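Local coordinates for STBB protein (Escherichia coli, PDB 2JD3) that probably binds the centromere-like parC DNA as a ribbon-helix-helix dimer and links it to actin-like ParM filaments during plasmid segregation, at residues A[20-24]-A[62-67]. Sequence-based numbering, arbitrary orientation.
Sequences ADFQT and TAILSE
Leu65 turns its side chain into the face of helix 19-29 formed by Ala20, Gln23 and Thr24. Its CD1 methyl lies 3.9 Å from Ala20 CB and 4.0 Å from both CB and CG of Gln23, so this branch lies between Ala20 and the stem of Gln23; the atom closest to CD1 is Ala20 O, at 3.6 Å. Alanine suits the close approach of the backbones, whose CA atoms at Ala20 and Leu65 are 5.5 Å apart; its CB sits 3.4 Å from Thr62 O, near the end of helix 56-64. With CG anti to the backbone N (chi1 174°) and the chain extended beyond it, Gln23 runs alongside the Leu65 side chain, which comes from the opposite direction, and brings its amide past CD2 to the backbone of Ser66 and Glu67. Thr24 is buried beside Leu65: its OG1 donates to Ala20 O at 2.9 Å from above the carbonyl plane, and its side chain also packs on Leu14 of strand 8-14 and on Ile45 of the second subunit. Thr62, beside Ala20, likewise spends its hydroxyl on Pro58 O of its own helix and on Asn42 of the second subunit. The contact thus joins the first helix of the ribbon-helix-helix fold, the dimeric DNA-binding fold of the Met repressor clan, to the end of the additional helix 56-64.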
ATOM      1  N   ALA A  20     -12.943  -1.817   7.627  1.00 54.00           N
ATOM      2  CA  ALA A  20     -11.958  -1.675   6.566  1.00 51.31           C
ATOM      3  C   ALA A  20     -12.489  -2.132   5.220  1.00 49.82           C
ATOM      4  O   ALA A  20     -12.453  -1.370   4.260  1.00 48.84           O
ATOM      5  CB  ALA A  20     -10.694  -2.443   6.921  1.00 51.45           C
ATOM      6  N   ASP A  21     -12.984  -3.363   5.139  1.00 49.02           N
ATOM      7  CA  ASP A  21     -13.500  -3.858   3.866  1.00 50.79           C
ATOM      8  C   ASP A  21     -14.614  -2.964   3.332  1.00 51.95           C
ATOM      9  O   ASP A  21     -14.679  -2.678   2.135  1.00 52.78           O
ATOM     10  CB  ASP A  21     -14.017  -5.291   4.004  1.00 49.71           C
ATOM     11  CG  ASP A  21     -12.955  -6.243   4.500  1.00 51.06           C
ATOM     12  OD1 ASP A  21     -12.692  -7.260   3.822  1.00 49.96           O
ATOM     13  OD2 ASP A  21     -12.379  -5.970   5.575  1.00 50.97           O
ATOM     14  N   PHE A  22     -15.487  -2.510   4.220  1.00 51.72           N
ATOM     15  CA  PHE A  22     -16.581  -1.659   3.789  1.00 50.92           C
ATOM     16  C   PHE A  22     -16.068  -0.322   3.284  1.00 49.12           C
ATOM     17  O   PHE A  22     -16.532   0.181   2.272  1.00 50.51           O
ATOM     18  CB  PHE A  22     -17.569  -1.417   4.929  1.00 51.89           C
ATOM     19  CG  PHE A  22     -18.833  -0.742   4.487  1.00 53.01           C
ATOM     20  CD1 PHE A  22     -19.780  -1.438   3.734  1.00 53.84           C
ATOM     21  CD2 PHE A  22     -19.058   0.602   4.774  1.00 53.01           C
ATOM     22  CE1 PHE A  22     -20.930  -0.807   3.272  1.00 53.59           C
ATOM     23  CE2 PHE A  22     -20.204   1.243   4.318  1.00 53.59           C
ATOM     24  CZ  PHE A  22     -21.142   0.540   3.565  1.00 53.93           C
ATOM     25  N   GLN A  23     -15.113   0.260   3.990  1.00 47.60           N
ATOM     26  CA  GLN A  23     -14.570   1.544   3.576  1.00 46.69           C
ATOM     27  C   GLN A  23     -13.895   1.406   2.208  1.00 47.90           C
ATOM     28  O   GLN A  23     -13.857   2.359   1.424  1.00 47.02           O
ATOM     29  CB  GLN A  23     -13.592   2.062   4.637  1.00 42.49           C
ATOM     30  CG  GLN A  23     -12.869   3.320   4.244  1.00 43.51           C
ATOM     31  CD  GLN A  23     -12.129   3.969   5.404  1.00 47.27           C
ATOM     32  OE1 GLN A  23     -11.173   4.729   5.194  1.00 45.61           O
ATOM     33  NE2 GLN A  23     -12.576   3.690   6.635  1.00 46.87           N
ATOM     34  N   THR A  24     -13.384   0.206   1.920  1.00 48.93           N
ATOM     35  CA  THR A  24     -12.723  -0.074   0.650  1.00 49.25           C
ATOM     36  C   THR A  24     -13.761  -0.165  -0.462  1.00 51.67           C
ATOM     37  O   THR A  24     -13.532   0.326  -1.563  1.00 50.62           O
ATOM     38  CB  THR A  24     -11.925  -1.391   0.712  1.00 47.56           C
ATOM     39  OG1 THR A  24     -10.982  -1.315   1.779  1.00 47.38           O
ATOM     40  CG2 THR A  24     -11.165  -1.623  -0.571  1.00 45.50           C
ATOM     41  N   THR A  62      -4.440  -2.490   6.911  1.00 38.89           N
ATOM     42  CA  THR A  62      -5.829  -2.914   6.806  1.00 39.54           C
ATOM     43  C   THR A  62      -6.495  -2.726   8.152  1.00 41.31           C
ATOM     44  O   THR A  62      -7.557  -2.115   8.250  1.00 43.30           O
ATOM     45  CB  THR A  62      -5.961  -4.382   6.414  1.00 37.52           C
ATOM     46  OG1 THR A  62      -5.533  -4.555   5.064  1.00 37.68           O
ATOM     47  CG2 THR A  62      -7.395  -4.823   6.534  1.00 37.25           C
ATOM     48  N   ALA A  63      -5.847  -3.242   9.190  1.00 41.82           N
ATOM     49  CA  ALA A  63      -6.354  -3.164  10.547  1.00 41.98           C
ATOM     50  C   ALA A  63      -6.621  -1.730  11.038  1.00 42.39           C
ATOM     51  O   ALA A  63      -7.671  -1.457  11.619  1.00 44.47           O
ATOM     52  CB  ALA A  63      -5.387  -3.881  11.483  1.00 40.04           C
ATOM     53  N   ILE A  64      -5.693  -0.812  10.798  1.00 41.31           N
ATOM     54  CA  ILE A  64      -5.871   0.564  11.254  1.00 41.56           C
ATOM     55  C   ILE A  64      -6.874   1.381  10.429  1.00 43.48           C
ATOM     56  O   ILE A  64      -7.470   2.338  10.935  1.00 42.86           O
ATOM     57  CB  ILE A  64      -4.516   1.319  11.269  1.00 40.18           C
ATOM     58  CG1 ILE A  64      -4.532   2.399  12.352  1.00 38.60           C
ATOM     59  CG2 ILE A  64      -4.257   1.973   9.924  1.00 37.01           C
ATOM     60  CD1 ILE A  64      -3.182   3.070  12.570  1.00 37.21           C
ATOM     61  N   LEU A  65      -7.064   0.988   9.170  1.00 45.00           N
ATOM     62  CA  LEU A  65      -7.957   1.681   8.239  1.00 46.98           C
ATOM     63  C   LEU A  65      -9.271   2.223   8.808  1.00 48.95           C
ATOM     64  O   LEU A  65     -10.099   1.473   9.311  1.00 49.10           O
ATOM     65  CB  LEU A  65      -8.280   0.769   7.059  1.00 44.89           C
ATOM     66  CG  LEU A  65      -8.496   1.424   5.689  1.00 43.19           C
ATOM     67  CD1 LEU A  65      -9.806   0.948   5.121  1.00 40.99           C
ATOM     68  CD2 LEU A  65      -8.452   2.936   5.789  1.00 40.45           C
ATOM     69  N   SER A  66      -9.452   3.536   8.700  1.00 51.06           N
ATOM     70  CA  SER A  66     -10.651   4.218   9.176  1.00 53.00           C
ATOM     71  C   SER A  66     -10.776   5.494   8.355  1.00 56.01           C
ATOM     72  O   SER A  66      -9.904   5.799   7.547  1.00 57.32           O
ATOM     73  CB  SER A  66     -10.505   4.595  10.645  1.00 52.72           C
ATOM     74  OG  SER A  66      -9.599   5.677  10.796  1.00 50.80           O
ATOM     75  N   GLU A  67     -11.842   6.254   8.567  1.00 58.85           N
ATOM     76  CA  GLU A  67     -12.025   7.494   7.821  1.00 61.03           C
ATOM     77  C   GLU A  67     -11.010   8.555   8.189  1.00 59.15           C
ATOM     78  O   GLU A  67     -11.009   9.636   7.624  1.00 58.48           O
ATOM     79  CB  GLU A  67     -13.422   8.052   8.051  1.00 66.24           C
ATOM     80  CG  GLU A  67     -14.521   7.278   7.349  1.00 74.57           C
ATOM     81  CD  GLU A  67     -15.900   7.776   7.743  1.00 79.93           C
ATOM     82  OE1 GLU A  67     -16.246   7.682   8.946  1.00 82.10           O
ATOM     83  OE2 GLU A  67     -16.634   8.266   6.851  1.00 82.37           O
TER